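Local coordinates for protein 6-phospho-beta-d glycosidase (Streptococcus pyogenes, PDB 5FOO) that probably hydrolyses 6-phospho-beta-glucosides as a family 1 glycoside hydrolase, and is trapped here as a covalent adduct with 6-phosphocyclophellitol, at residues E7-G12 against P361-E366; H70-T75 against G412-T417. The protein carries 1 engineered substitution. All coordinates share one frame; numbering follows the deposited sequence.

Interaction 1. Residues E7-G12 against P361-E366. With JAZ (6-phosphocyclophellitol), chain G; EDO (1,2-ethanediol), chain I.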
loop_
_atom_site.group_PDB
_atom_site.type_symbol
_atom_site.label_atom_id
_atom_site.label_comp_id
_atom_site.label_asym_id
_atom_site.label_seq_id
_atom_site.Cartn_x
_atom_site.Cartn_y
_atom_site.Cartn_z
ATOM N N GLU A 7 3.160 -16.999 16.067
ATOM C CA GLU A 7 2.070 -16.074 15.766
ATOM C C GLU A 7 2.369 -15.068 14.625
ATOM O O GLU A 7 1.668 -14.100 14.446
ATOM C CB GLU A 7 1.577 -15.415 17.046
ATOM C CG GLU A 7 1.092 -16.475 18.046
ATOM C CD GLU A 7 0.573 -15.869 19.317
ATOM O OE1 GLU A 7 1.240 -14.980 19.904
ATOM O OE2 GLU A 7 -0.521 -16.294 19.724
ATOM N N PHE A 8 3.341 -15.422 13.805
ATOM C CA PHE A 8 3.615 -14.716 12.566
ATOM C C PHE A 8 2.365 -14.653 11.693
ATOM O O PHE A 8 1.607 -15.672 11.526
ATOM C CB PHE A 8 4.759 -15.412 11.837
ATOM C CG PHE A 8 5.537 -14.530 10.880
ATOM C CD1 PHE A 8 6.431 -13.562 11.354
ATOM C CD2 PHE A 8 5.406 -14.702 9.521
ATOM C CE1 PHE A 8 7.212 -12.805 10.477
ATOM C CE2 PHE A 8 6.152 -13.928 8.629
ATOM C CZ PHE A 8 7.051 -12.985 9.111
ATOM N N TRP A 9 2.147 -13.482 11.119
ATOM C CA TRP A 9 0.989 -13.302 10.236
ATOM C C TRP A 9 1.313 -13.865 8.840
ATOM O O TRP A 9 2.347 -13.534 8.274
ATOM C CB TRP A 9 0.638 -11.826 10.064
ATOM C CG TRP A 9 0.151 -11.101 11.218
ATOM C CD1 TRP A 9 0.163 -11.515 12.577
ATOM C CD2 TRP A 9 -0.376 -9.766 11.205
ATOM N NE1 TRP A 9 -0.427 -10.529 13.346
ATOM C CE2 TRP A 9 -0.718 -9.433 12.558
ATOM C CE3 TRP A 9 -0.571 -8.802 10.191
ATOM C CZ2 TRP A 9 -1.304 -8.185 12.910
ATOM C CZ3 TRP A 9 -1.126 -7.557 10.537
ATOM C CH2 TRP A 9 -1.447 -7.244 11.916
ATOM N N TRP A 10 0.396 -14.684 8.308
ATOM C CA TRP A 10 0.514 -15.190 6.999
ATOM C C TRP A 10 -0.788 -14.945 6.277
ATOM O O TRP A 10 -1.884 -15.310 6.733
ATOM C CB TRP A 10 0.783 -16.663 6.997
ATOM C CG TRP A 10 2.029 -17.129 7.637
ATOM C CD1 TRP A 10 2.116 -17.874 8.803
ATOM C CD2 TRP A 10 3.358 -17.122 7.072
ATOM N NE1 TRP A 10 3.425 -18.191 9.032
ATOM C CE2 TRP A 10 4.199 -17.756 7.983
ATOM C CE3 TRP A 10 3.926 -16.542 5.945
ATOM C CZ2 TRP A 10 5.574 -17.859 7.779
ATOM C CZ3 TRP A 10 5.269 -16.665 5.753
ATOM C CH2 TRP A 10 6.073 -17.311 6.666
ATOM N N GLY A 11 -0.678 -14.339 5.110
ATOM C CA GLY A 11 -1.876 -14.080 4.315
ATOM C C GLY A 11 -1.502 -13.208 3.146
ATOM O O GLY A 11 -0.345 -13.183 2.716
ATOM N N GLY A 12 -2.476 -12.498 2.629
ATOM C CA GLY A 12 -2.198 -11.600 1.551
ATOM C C GLY A 12 -3.030 -10.373 1.675
ATOM O O GLY A 12 -3.875 -10.274 2.559
ATOM N N PRO A 361 7.597 -2.533 15.909
ATOM C CA PRO A 361 7.055 -3.648 15.106
ATOM C C PRO A 361 6.666 -3.268 13.681
ATOM O O PRO A 361 6.131 -2.172 13.446
ATOM C CB PRO A 361 5.845 -4.143 15.920
ATOM C CG PRO A 361 5.981 -3.495 17.290
ATOM C CD PRO A 361 6.807 -2.260 17.127
ATOM N N TRP A 362 6.914 -4.191 12.753
ATOM C CA TRP A 362 6.525 -3.990 11.351
ATOM C C TRP A 362 6.294 -5.332 10.695
ATOM O O TRP A 362 6.807 -6.339 11.170
ATOM C CB TRP A 362 7.628 -3.192 10.621
ATOM C CG TRP A 362 8.912 -3.959 10.473
ATOM C CD1 TRP A 362 9.882 -4.107 11.433
ATOM C CD2 TRP A 362 9.380 -4.679 9.321
ATOM N NE1 TRP A 362 10.912 -4.878 10.950
ATOM C CE2 TRP A 362 10.635 -5.242 9.662
ATOM C CE3 TRP A 362 8.865 -4.914 8.034
ATOM C CZ2 TRP A 362 11.379 -6.019 8.767
ATOM C CZ3 TRP A 362 9.599 -5.686 7.151
ATOM C CH2 TRP A 362 10.849 -6.222 7.522
ATOM N N PHE A 363 5.489 -5.355 9.644
ATOM C CA PHE A 363 5.393 -6.518 8.757
ATOM C C PHE A 363 5.512 -6.176 7.254
ATOM O O PHE A 363 5.270 -5.049 6.830
ATOM C CB PHE A 363 4.120 -7.296 9.015
ATOM C CG PHE A 363 2.884 -6.708 8.421
ATOM C CD1 PHE A 363 2.411 -5.476 8.817
ATOM C CD2 PHE A 363 2.119 -7.443 7.479
ATOM C CE1 PHE A 363 1.231 -5.002 8.301
ATOM C CE2 PHE A 363 0.962 -6.937 6.957
ATOM C CZ PHE A 363 0.500 -5.724 7.396
ATOM N N LEU A 364 5.905 -7.157 6.461
ATOM C CA LEU A 364 6.076 -6.933 5.041
ATOM C C LEU A 364 4.711 -7.084 4.455
ATOM O O LEU A 364 4.208 -8.200 4.279
ATOM C CB LEU A 364 7.042 -7.924 4.455
ATOM C CG LEU A 364 7.413 -7.783 2.972
ATOM C CD1 LEU A 364 7.863 -6.382 2.648
ATOM C CD2 LEU A 364 8.544 -8.752 2.659
ATOM N N SER A 365 4.111 -5.948 4.136
ATOM C CA SER A 365 2.669 -5.844 3.928
ATOM C C SER A 365 2.221 -6.021 2.493
ATOM O O SER A 365 0.984 -6.142 2.238
ATOM C CB SER A 365 2.162 -4.489 4.496
ATOM O OG SER A 365 3.108 -3.452 4.196
ATOM N N GLU A 366 3.180 -6.063 1.558
ATOM C CA GLU A 366 2.822 -6.262 0.155
ATOM C C GLU A 366 4.078 -6.757 -0.567
ATOM O O GLU A 366 5.015 -6.031 -0.735
ATOM C CB GLU A 366 2.355 -4.921 -0.461
ATOM C CG GLU A 366 2.044 -4.928 -1.955
ATOM C CD GLU A 366 1.989 -3.561 -2.629
ATOM O OE1 GLU A 366 2.576 -2.586 -2.159
ATOM O OE2 GLU A 366 1.288 -3.492 -3.777
HETATM C C2 JAZ G . -0.723 -2.710 -6.681
HETATM C C3 JAZ G . -1.097 -2.409 -5.214
HETATM C C4 JAZ G . -0.010 -1.576 -4.543
HETATM C C5 JAZ G . 1.351 -2.257 -4.574
HETATM C C6 JAZ G . 1.703 -2.677 -5.984
HETATM C C7 JAZ G . 0.590 -3.485 -6.652
HETATM C C8 JAZ G . 1.006 -4.033 -8.014
HETATM O O9 JAZ G . 1.261 -2.915 -8.860
HETATM P P10 JAZ G . 0.993 -3.053 -10.420
HETATM O O11 JAZ G . 1.312 -1.701 -10.952
HETATM O O12 JAZ G . -0.322 -3.654 -10.691
HETATM O O13 JAZ G . 1.947 -4.059 -10.897
HETATM O O14 JAZ G . 2.062 -1.523 -6.756
HETATM O O15 JAZ G . -1.707 -3.551 -7.294
HETATM O O16 JAZ G . -2.291 -1.667 -5.243
HETATM O O17 JAZ G . -0.381 -1.279 -3.208
HETATM C C1 EDO I . -2.555 -14.050 12.940
HETATM O O1 EDO I . -3.513 -13.580 13.873
HETATM C C2 EDO I . -1.641 -15.083 13.600
HETATM O O2 EDO I . -1.133 -14.492 14.793
#
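Trp9 and Phe363 meet as an edge-to-face aromatic pair. Trp9 turns the edge of its six-membered ring, at CE3 and CZ3, toward one face of the Phe363 ring. The ring centroids lie 5.0 Å apart and the planes stand at 60°. Trp9 CZ3 is 4.0 Å from Phe363 CZ, over the rim of the phenyl ring and not its centre. CB of Ser365 covers the opposite face of Phe363, so the ring is held from both sides. The Trp9 ring also touches a 1,2-ethanediol molecule, with CD1 3.7 Å from its C1. That molecule gives a hydrogen bond from its O2 to Glu7 O (2.8 Å) and probably comes from the crystallisation liquor.

Phe363 places CG between its backbone N and carbonyl carbon (chi1 78°), which turns the ring in toward Trp9. The contact is small and entirely apolar. Further along the same strand, Glu366 OE2 is bonded covalently to C5 of the 6-phosphocyclophellitol. This is consistent with Glu366 being the nucleophile of a retaining family 1 enzyme.

Strands 9-13 and 362-367 are not neighbours in the parallel eight-stranded (beta/alpha)8 (TIM) barrel. Strand 410-416 runs between them, and its Phe411 packs against both rings. Val114 of strand 112-116 touches Trp9 as well. The pair lies in the barrel interior, while Phe8 and Trp362 pack on helix 387-405.

Interaction 2. Residues H70-T75 against G412-T417. With JAZ (6-phosphocyclophellitol), chain G.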
loop_
_atom_site.group_PDB
_atom_site.type_symbol
_atom_site.label_atom_id
_atom_site.label_comp_id
_atom_site.label_asym_id
_atom_site.label_seq_id
_atom_site.Cartn_x
_atom_site.Cartn_y
_atom_site.Cartn_z
ATOM N N HIS A 70 -4.186 -19.277 5.297
ATOM C CA HIS A 70 -4.025 -17.849 5.647
ATOM C C HIS A 70 -4.562 -17.628 7.066
ATOM O O HIS A 70 -5.643 -18.103 7.374
ATOM C CB HIS A 70 -4.755 -16.960 4.635
ATOM C CG HIS A 70 -4.166 -17.024 3.251
ATOM N ND1 HIS A 70 -4.341 -16.021 2.321
ATOM C CD2 HIS A 70 -3.352 -17.942 2.657
ATOM C CE1 HIS A 70 -3.697 -16.330 1.206
ATOM N NE2 HIS A 70 -3.104 -17.501 1.376
ATOM N N ASN A 71 -3.816 -16.946 7.919
ATOM C CA ASN A 71 -4.352 -16.535 9.246
ATOM C C ASN A 71 -4.699 -15.054 9.406
ATOM O O ASN A 71 -5.171 -14.624 10.477
ATOM C CB ASN A 71 -3.372 -16.956 10.339
ATOM C CG ASN A 71 -2.057 -16.218 10.233
ATOM O OD1 ASN A 71 -1.999 -15.058 9.767
ATOM N ND2 ASN A 71 -0.995 -16.847 10.727
ATOM N N SER A 72 -4.533 -14.289 8.323
ATOM C CA SER A 72 -4.722 -12.870 8.311
ATOM C C SER A 72 -5.042 -12.426 6.851
ATOM O O SER A 72 -4.776 -13.174 5.917
ATOM C CB SER A 72 -3.497 -12.181 8.857
ATOM O OG SER A 72 -2.331 -12.633 8.221
ATOM N N TYR A 73 -5.732 -11.291 6.701
ATOM C CA TYR A 73 -6.185 -10.762 5.396
ATOM C C TYR A 73 -6.245 -9.240 5.527
ATOM O O TYR A 73 -6.966 -8.745 6.381
ATOM C CB TYR A 73 -7.574 -11.288 5.051
ATOM C CG TYR A 73 -8.240 -10.844 3.748
ATOM C CD1 TYR A 73 -7.905 -11.412 2.520
ATOM C CD2 TYR A 73 -9.234 -9.863 3.741
ATOM C CE1 TYR A 73 -8.591 -11.046 1.322
ATOM C CE2 TYR A 73 -9.889 -9.486 2.577
ATOM C CZ TYR A 73 -9.566 -10.073 1.355
ATOM O OH TYR A 73 -10.255 -9.669 0.201
ATOM N N ARG A 74 -5.511 -8.525 4.656
ATOM C CA ARG A 74 -5.576 -7.058 4.590
ATOM C C ARG A 74 -6.347 -6.599 3.371
ATOM O O ARG A 74 -6.057 -7.005 2.242
ATOM C CB ARG A 74 -4.187 -6.444 4.609
ATOM C CG ARG A 74 -4.185 -4.922 4.819
ATOM C CD ARG A 74 -3.878 -4.115 3.561
ATOM N NE ARG A 74 -2.523 -4.333 3.044
ATOM C CZ ARG A 74 -1.957 -3.586 2.069
ATOM N NH1 ARG A 74 -2.608 -2.554 1.488
ATOM N NH2 ARG A 74 -0.716 -3.813 1.703
ATOM N N THR A 75 -7.383 -5.826 3.629
ATOM C CA THR A 75 -8.059 -5.078 2.600
ATOM C C THR A 75 -8.290 -3.612 3.054
ATOM O O THR A 75 -7.757 -3.167 4.035
ATOM C CB THR A 75 -9.378 -5.784 2.178
ATOM O OG1 THR A 75 -9.842 -5.259 0.916
ATOM C CG2 THR A 75 -10.468 -5.658 3.225
ATOM N N GLY A 412 5.175 -10.380 10.430
ATOM C CA GLY A 412 4.289 -10.961 9.389
ATOM C C GLY A 412 4.663 -10.753 7.928
ATOM O O GLY A 412 5.543 -9.953 7.637
ATOM N N TYR A 413 3.966 -11.470 7.032
ATOM C CA TYR A 413 4.226 -11.439 5.593
ATOM C C TYR A 413 2.912 -11.618 4.855
ATOM O O TYR A 413 2.171 -12.574 5.069
ATOM C CB TYR A 413 5.169 -12.556 5.262
ATOM C CG TYR A 413 5.500 -12.688 3.801
ATOM C CD1 TYR A 413 6.380 -11.814 3.163
ATOM C CD2 TYR A 413 4.941 -13.679 3.052
ATOM C CE1 TYR A 413 6.692 -11.977 1.837
ATOM C CE2 TYR A 413 5.257 -13.831 1.742
ATOM C CZ TYR A 413 6.113 -12.989 1.128
ATOM O OH TYR A 413 6.348 -13.210 -0.218
ATOM N N HIS A 414 2.581 -10.642 4.039
ATOM C CA HIS A 414 1.379 -10.651 3.244
ATOM C C HIS A 414 1.812 -10.627 1.722
ATOM O O HIS A 414 2.485 -9.726 1.255
ATOM C CB HIS A 414 0.480 -9.436 3.606
ATOM C CG HIS A 414 -0.511 -9.686 4.699
ATOM N ND1 HIS A 414 -1.547 -8.825 4.968
ATOM C CD2 HIS A 414 -0.656 -10.726 5.563
ATOM C CE1 HIS A 414 -2.280 -9.310 5.957
ATOM N NE2 HIS A 414 -1.751 -10.467 6.332
ATOM N N VAL A 415 1.351 -11.614 0.981
ATOM C CA VAL A 415 1.531 -11.707 -0.431
ATOM C C VAL A 415 0.541 -10.729 -1.130
ATOM O O VAL A 415 -0.665 -10.747 -0.897
ATOM C CB VAL A 415 1.266 -13.131 -0.952
ATOM C CG1 VAL A 415 1.514 -13.140 -2.464
ATOM C CG2 VAL A 415 2.179 -14.150 -0.281
ATOM N N TRP A 416 1.072 -9.904 -2.029
ATOM C CA TRP A 416 0.240 -9.251 -3.023
ATOM C C TRP A 416 0.027 -10.143 -4.268
ATOM O O TRP A 416 1.038 -10.426 -4.939
ATOM C CB TRP A 416 0.789 -7.902 -3.443
ATOM C CG TRP A 416 -0.260 -7.204 -4.251
ATOM C CD1 TRP A 416 -0.492 -7.303 -5.622
ATOM C CD2 TRP A 416 -1.227 -6.373 -3.741
ATOM N NE1 TRP A 416 -1.605 -6.578 -5.960
ATOM C CE2 TRP A 416 -2.057 -5.962 -4.833
ATOM C CE3 TRP A 416 -1.478 -5.873 -2.465
ATOM C CZ2 TRP A 416 -3.124 -5.121 -4.656
ATOM C CZ3 TRP A 416 -2.536 -5.022 -2.286
ATOM C CH2 TRP A 416 -3.341 -4.631 -3.362
ATOM N N THR A 417 -0.980 -10.987 -4.222
ATOM C CA THR A 417 -2.344 -10.688 -3.814
ATOM C C THR A 417 -3.011 -12.078 -3.697
ATOM O O THR A 417 -2.633 -12.999 -4.433
ATOM C CB THR A 417 -3.089 -9.677 -4.652
ATOM O OG1 THR A 417 -4.194 -9.187 -3.885
ATOM C CG2 THR A 417 -3.550 -10.306 -5.949
HETATM C C2 JAZ G . -0.723 -2.710 -6.681
HETATM C C3 JAZ G . -1.097 -2.409 -5.214
HETATM C C4 JAZ G . -0.010 -1.576 -4.543
HETATM C C5 JAZ G . 1.351 -2.257 -4.574
HETATM C C6 JAZ G . 1.703 -2.677 -5.984
HETATM C C7 JAZ G . 0.590 -3.485 -6.652
HETATM C C8 JAZ G . 1.006 -4.033 -8.014
HETATM O O9 JAZ G . 1.261 -2.915 -8.860
HETATM P P10 JAZ G . 0.993 -3.053 -10.420
HETATM O O11 JAZ G . 1.312 -1.701 -10.952
HETATM O O12 JAZ G . -0.322 -3.654 -10.691
HETATM O O13 JAZ G . 1.947 -4.059 -10.897
HETATM O O14 JAZ G . 2.062 -1.523 -6.756
HETATM O O15 JAZ G . -1.707 -3.551 -7.294
HETATM O O16 JAZ G . -2.291 -1.667 -5.243
HETATM O O17 JAZ G . -0.381 -1.279 -3.208
HETATM O O HOH W 1 -0.923 -6.289 4.149
#
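His414 sets its CG beside the backbone N and anti to the carbonyl carbon (chi1 -90°), and so carries its imidazole across to strand 72-75. Ser72 turns OG back between its own N and carbonyl carbon, where it meets the ring. His414 NE2 donates to Ser72 OG at 2.9 Å, and the oxygen lies only 2° out of the ring plane. Ser72 OG donates in turn to Asn71 OD1, also at 2.9 Å, so the hydroxyl accepts from the histidine and donates to the amide.

The other end of the imidazole faces Arg74. CB of Arg74 sits at the ring edge, 3.6 Å from His414 ND1. The arginine chain bends at its second and third torsions. Its NE gives a hydrogen bond to a water (2.8 Å), and that water is 2.7 Å from His414 ND1, so the two side chains are bridged and not directly bonded. The Arg74 guanidinium reaches on to Ser365 O through NH2.

Trp416, two residues beyond His414, lays one ring face against the bound 6-phosphocyclophellitol, with JAZ C3 3.4 Å from its CZ2. Thr417 CB lies over the opposite face.

The two strands, at 55° to one another with strand 9-13 between them, are joined by polar groups in the interior of the (beta/alpha)8 (TIM) barrel. Both imidazole nitrogens have partners, which fixes the ring's rotation. The nearby arginine would probably disfavour a positive charge on His414.

In the fold
Both interactions are buried and lie inside the same parallel barrel, with centres about 6 Å apart. Each joins two strands that have one strand between them: 410-416 in interaction 1, and 9-13 in interaction 2. Each therefore uses the other's element as its middle strand. Backbone bonding ties them together, with Gly11 O 2.9 Å from Val415 N. The side chains meet too, as Phe363 stacks edge-to-face with His414. Their chemistry differs. Interaction 1 is an apolar aromatic pair, whereas interaction 2 is a polar network with a bridging water. Both strand sets lead to the same ligand, one through a covalent bond and the other through a tryptophan face.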